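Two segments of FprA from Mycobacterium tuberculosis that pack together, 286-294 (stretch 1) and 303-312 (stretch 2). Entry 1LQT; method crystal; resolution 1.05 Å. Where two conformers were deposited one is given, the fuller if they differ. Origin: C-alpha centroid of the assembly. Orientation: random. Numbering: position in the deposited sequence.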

# COMPACT_ATOMS: atom_id res chain seq x y z
N ARG A 286 3.74 27.05 6.03
CA ARG A 286 3.30 26.91 7.43
C ARG A 286 2.02 26.11 7.45
O ARG A 286 1.32 26.00 6.44
CB ARG A 286 3.22 28.21 8.17
CG ARG A 286 2.40 29.25 7.59
CD ARG A 286 2.88 30.75 7.90
NE ARG A 286 2.26 31.56 6.87
CZ ARG A 286 2.81 31.93 5.75
NH1 ARG A 286 4.11 31.74 5.54
NH2 ARG A 286 2.07 32.58 4.85
N ILE A 287 1.73 25.55 8.61
CA ILE A 287 0.52 24.80 8.81
C ILE A 287 -0.16 25.28 10.07
O ILE A 287 0.48 25.54 11.07
CB ILE A 287 0.81 23.27 8.83
CG1 ILE A 287 -0.48 22.43 8.81
CG2 ILE A 287 1.72 22.88 9.99
CD1 ILE A 287 -0.27 20.96 8.54
N VAL A 288 -1.48 25.38 9.97
CA VAL A 288 -2.32 25.70 11.12
C VAL A 288 -2.83 24.40 11.72
O VAL A 288 -3.38 23.57 11.02
CB VAL A 288 -3.52 26.57 10.70
CG1 VAL A 288 -4.38 26.96 11.92
CG2 VAL A 288 -3.03 27.82 9.97
N LEU A 289 -2.61 24.26 13.03
CA LEU A 289 -2.99 23.07 13.78
C LEU A 289 -4.03 23.44 14.82
O LEU A 289 -4.05 24.55 15.36
CB LEU A 289 -1.75 22.51 14.49
CG LEU A 289 -0.60 22.12 13.57
CD1 LEU A 289 0.61 21.72 14.41
CD2 LEU A 289 -0.97 21.03 12.59
N GLY A 290 -4.93 22.49 15.07
CA GLY A 290 -5.97 22.63 16.06
C GLY A 290 -5.88 21.53 17.09
O GLY A 290 -5.64 20.37 16.77
N ARG A 291 -6.11 21.88 18.36
CA ARG A 291 -6.11 20.91 19.42
C ARG A 291 -7.51 20.28 19.53
O ARG A 291 -8.51 20.98 19.51
CB ARG A 291 -5.70 21.56 20.76
CG ARG A 291 -5.58 20.57 21.88
CD ARG A 291 -5.06 21.18 23.17
NE ARG A 291 -5.98 22.10 23.81
CZ ARG A 291 -6.81 21.78 24.80
NH1 ARG A 291 -6.90 20.55 25.23
NH2 ARG A 291 -7.52 22.76 25.37
N ASN A 292 -7.51 18.98 19.75
CA ASN A 292 -8.70 18.18 19.96
C ASN A 292 -8.77 17.67 21.39
O ASN A 292 -7.75 17.53 22.07
CB ASN A 292 -8.69 16.97 19.02
CG ASN A 292 -8.63 17.37 17.58
OD1 ASN A 292 -9.25 18.35 17.17
ND2 ASN A 292 -7.91 16.59 16.78
N GLU A 293 -9.99 17.31 21.80
CA GLU A 293 -10.24 16.52 22.98
C GLU A 293 -10.98 15.25 22.55
O GLU A 293 -11.68 15.26 21.57
CB GLU A 293 -11.09 17.29 23.99
CG GLU A 293 -10.38 18.52 24.57
CD GLU A 293 -11.28 19.40 25.40
OE1 GLU A 293 -12.36 19.72 24.92
OE2 GLU A 293 -10.92 19.76 26.53
N LEU A 294 -10.83 14.19 23.30
CA LEU A 294 -11.53 12.95 23.03
C LEU A 294 -12.90 12.97 23.68
O LEU A 294 -13.04 13.30 24.84
CB LEU A 294 -10.74 11.76 23.55
CG LEU A 294 -9.38 11.60 22.83
CD1 LEU A 294 -8.58 10.53 23.48
CD2 LEU A 294 -9.52 11.32 21.35
N ALA A 303 -13.99 9.82 19.72
CA ALA A 303 -13.76 10.65 18.58
C ALA A 303 -13.04 11.93 19.00
O ALA A 303 -13.19 12.37 20.13
CB ALA A 303 -15.07 11.00 17.99
N ALA A 304 -12.31 12.53 18.08
CA ALA A 304 -11.70 13.83 18.30
C ALA A 304 -12.73 14.92 18.11
O ALA A 304 -13.46 14.93 17.13
CB ALA A 304 -10.57 14.04 17.29
N LYS A 305 -12.75 15.88 19.03
CA LYS A 305 -13.58 17.08 18.94
C LYS A 305 -12.68 18.31 19.00
O LYS A 305 -11.90 18.49 19.94
CB LYS A 305 -14.60 17.13 20.07
CG LYS A 305 -15.50 18.31 20.07
CD LYS A 305 -16.54 18.24 21.18
CE LYS A 305 -17.50 19.43 21.17
NZ LYS A 305 -18.18 19.55 22.49
N ASP A 306 -12.79 19.15 18.00
CA ASP A 306 -12.01 20.39 17.92
C ASP A 306 -12.32 21.32 19.09
O ASP A 306 -13.48 21.60 19.37
CB ASP A 306 -12.36 21.05 16.60
CG ASP A 306 -11.66 22.36 16.36
OD1 ASP A 306 -10.51 22.54 16.85
OD2 ASP A 306 -12.21 23.22 15.64
N THR A 307 -11.27 21.80 19.74
CA THR A 307 -11.42 22.84 20.78
C THR A 307 -11.59 24.23 20.22
O THR A 307 -12.00 25.14 20.95
CB THR A 307 -10.18 22.94 21.66
OG1 THR A 307 -9.04 23.31 20.86
CG2 THR A 307 -9.90 21.66 22.38
N GLY A 308 -11.24 24.42 18.95
CA GLY A 308 -11.20 25.74 18.33
C GLY A 308 -9.90 26.49 18.45
O GLY A 308 -9.71 27.55 17.84
N GLU A 309 -9.00 25.99 19.27
CA GLU A 309 -7.69 26.61 19.41
C GLU A 309 -6.88 26.43 18.14
O GLU A 309 -6.94 25.37 17.50
CB GLU A 309 -6.97 25.95 20.55
CG GLU A 309 -7.61 26.17 21.90
CD GLU A 309 -7.05 25.27 22.98
OE1 GLU A 309 -5.95 24.69 22.79
OE2 GLU A 309 -7.73 25.11 24.04
N ARG A 310 -6.08 27.44 17.82
CA ARG A 310 -5.26 27.43 16.59
C ARG A 310 -3.83 27.81 16.89
O ARG A 310 -3.60 28.77 17.62
CB ARG A 310 -5.88 28.35 15.54
CG ARG A 310 -7.32 27.98 15.20
CD ARG A 310 -7.38 26.70 14.38
NE ARG A 310 -8.75 26.34 14.03
CZ ARG A 310 -9.47 25.40 14.64
NH1 ARG A 310 -8.99 24.73 15.67
NH2 ARG A 310 -10.69 25.11 14.20
N GLU A 311 -2.90 27.07 16.29
CA GLU A 311 -1.45 27.25 16.43
C GLU A 311 -0.91 27.18 14.99
O GLU A 311 -1.39 26.39 14.20
CB GLU A 311 -0.90 26.01 17.22
CG GLU A 311 0.58 25.77 17.35
CD GLU A 311 0.91 24.36 17.84
OE1 GLU A 311 2.08 23.92 17.67
OE2 GLU A 311 0.01 23.67 18.39
N GLU A 312 0.07 27.99 14.65
CA GLU A 312 0.74 27.88 13.34
C GLU A 312 2.18 27.44 13.58
O GLU A 312 2.84 27.86 14.54
CB GLU A 312 0.67 29.20 12.53
CG GLU A 312 -0.76 29.69 12.31
CD GLU A 312 -0.94 30.68 11.17
OE1 GLU A 312 0.07 31.07 10.55
OE2 GLU A 312 -2.12 31.02 10.87
O HOH W 1 -8.93 20.56 15.58
O HOH W 2 -13.11 20.02 22.31

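Strands 286-294 and 303-312 of FprA run antiparallel and bury 841 Å² between them, with regular backbone pairing at the two ends of the contact and an irregular stretch of the second strand in the middle. At the first end, Arg286 points its CA-to-CB bond toward the partner strand, yet its charge is only loosely matched: Arg286 NE lies 4.3 Å from Glu312 OE1, too far for a salt bridge, although the carboxylate oxygen sits at the edge of the guanidinium, near its plane. The side chain of Ile287 points away, and the residue contributes through its backbone, Ile287 O receiving a CA-H...O contact from Glu312 CA at 3.3 Å.

Val288 faces Glu312 in a non-hydrogen-bonded pair. Their side chains lie on the same face of the sheet, where Val288 CG2 packs 3.4 Å from Glu312 OE2 and Val288 CG1 lies 3.9 Å from Arg310 CD, so the buried valine rests against the aliphatic part of the arginine. Leu289 and Glu311, on the other face, form a hydrogen-bonded pair. Leu289 N donates to Glu311 O at 2.7 Å along a nearly straight line (174°), and Glu311 N returns a more bent bond to Leu289 O at 2.9 Å.

At Gly290 the absence of a side chain matters. An ideal CB here would stand 2.7 Å from Arg310 NH1, a clash, because the arginine folds back over this position, bringing NH1 to 3.7 Å from Gly290 CA. The guanidinium is held there from within its own strand: Arg310 NH1 donates to Asp306 OD1 at 2.9 Å and Arg310 NH2 to Asp306 OD2 at 2.8 Å, a two-pronged salt bridge, while Arg310 NH1 also reaches Glu309 O at 2.8 Å.

Arg291 engages the irregular segment with both backbone and side chain. Arg291 O accepts two hydrogen bonds from one residue, from Thr307 N at 2.9 Å and from Thr307 OG1 at 2.7 Å. The same hydroxyl accepts from Glu309 N, with Thr307 OG1 at 3.1 Å, and so links the carbonyl to the turn of chain beyond it. The guanidinium meets Glu309 edge-on in a bidentate salt bridge, Arg291 NE to Glu309 OE1 at 2.8 Å and Arg291 NH2 to Glu309 OE2 at 2.7 Å, while Thr307 CG2 lies over one of its faces.

Regular pairing resumes at Asn292, opposite Asp306. Their side chains share a face and are joined by a water that donates to Asn292 OD1 at 2.7 Å and to Asp306 OD1 at 2.8 Å. Glu293 then forms a hydrogen-bonded pair with Lys305: Glu293 N donates to Lys305 O at 2.9 Å, and Lys305 N to Glu293 O at 2.8 Å. A second water reinforces this pair, donating to Glu293 OE1 at 2.7 Å and Lys305 O at 3.1 Å. Leu294 closes the contact beside Ala304, its CA lying 3.4 Å from Ala303 O in a CA-H...O contact.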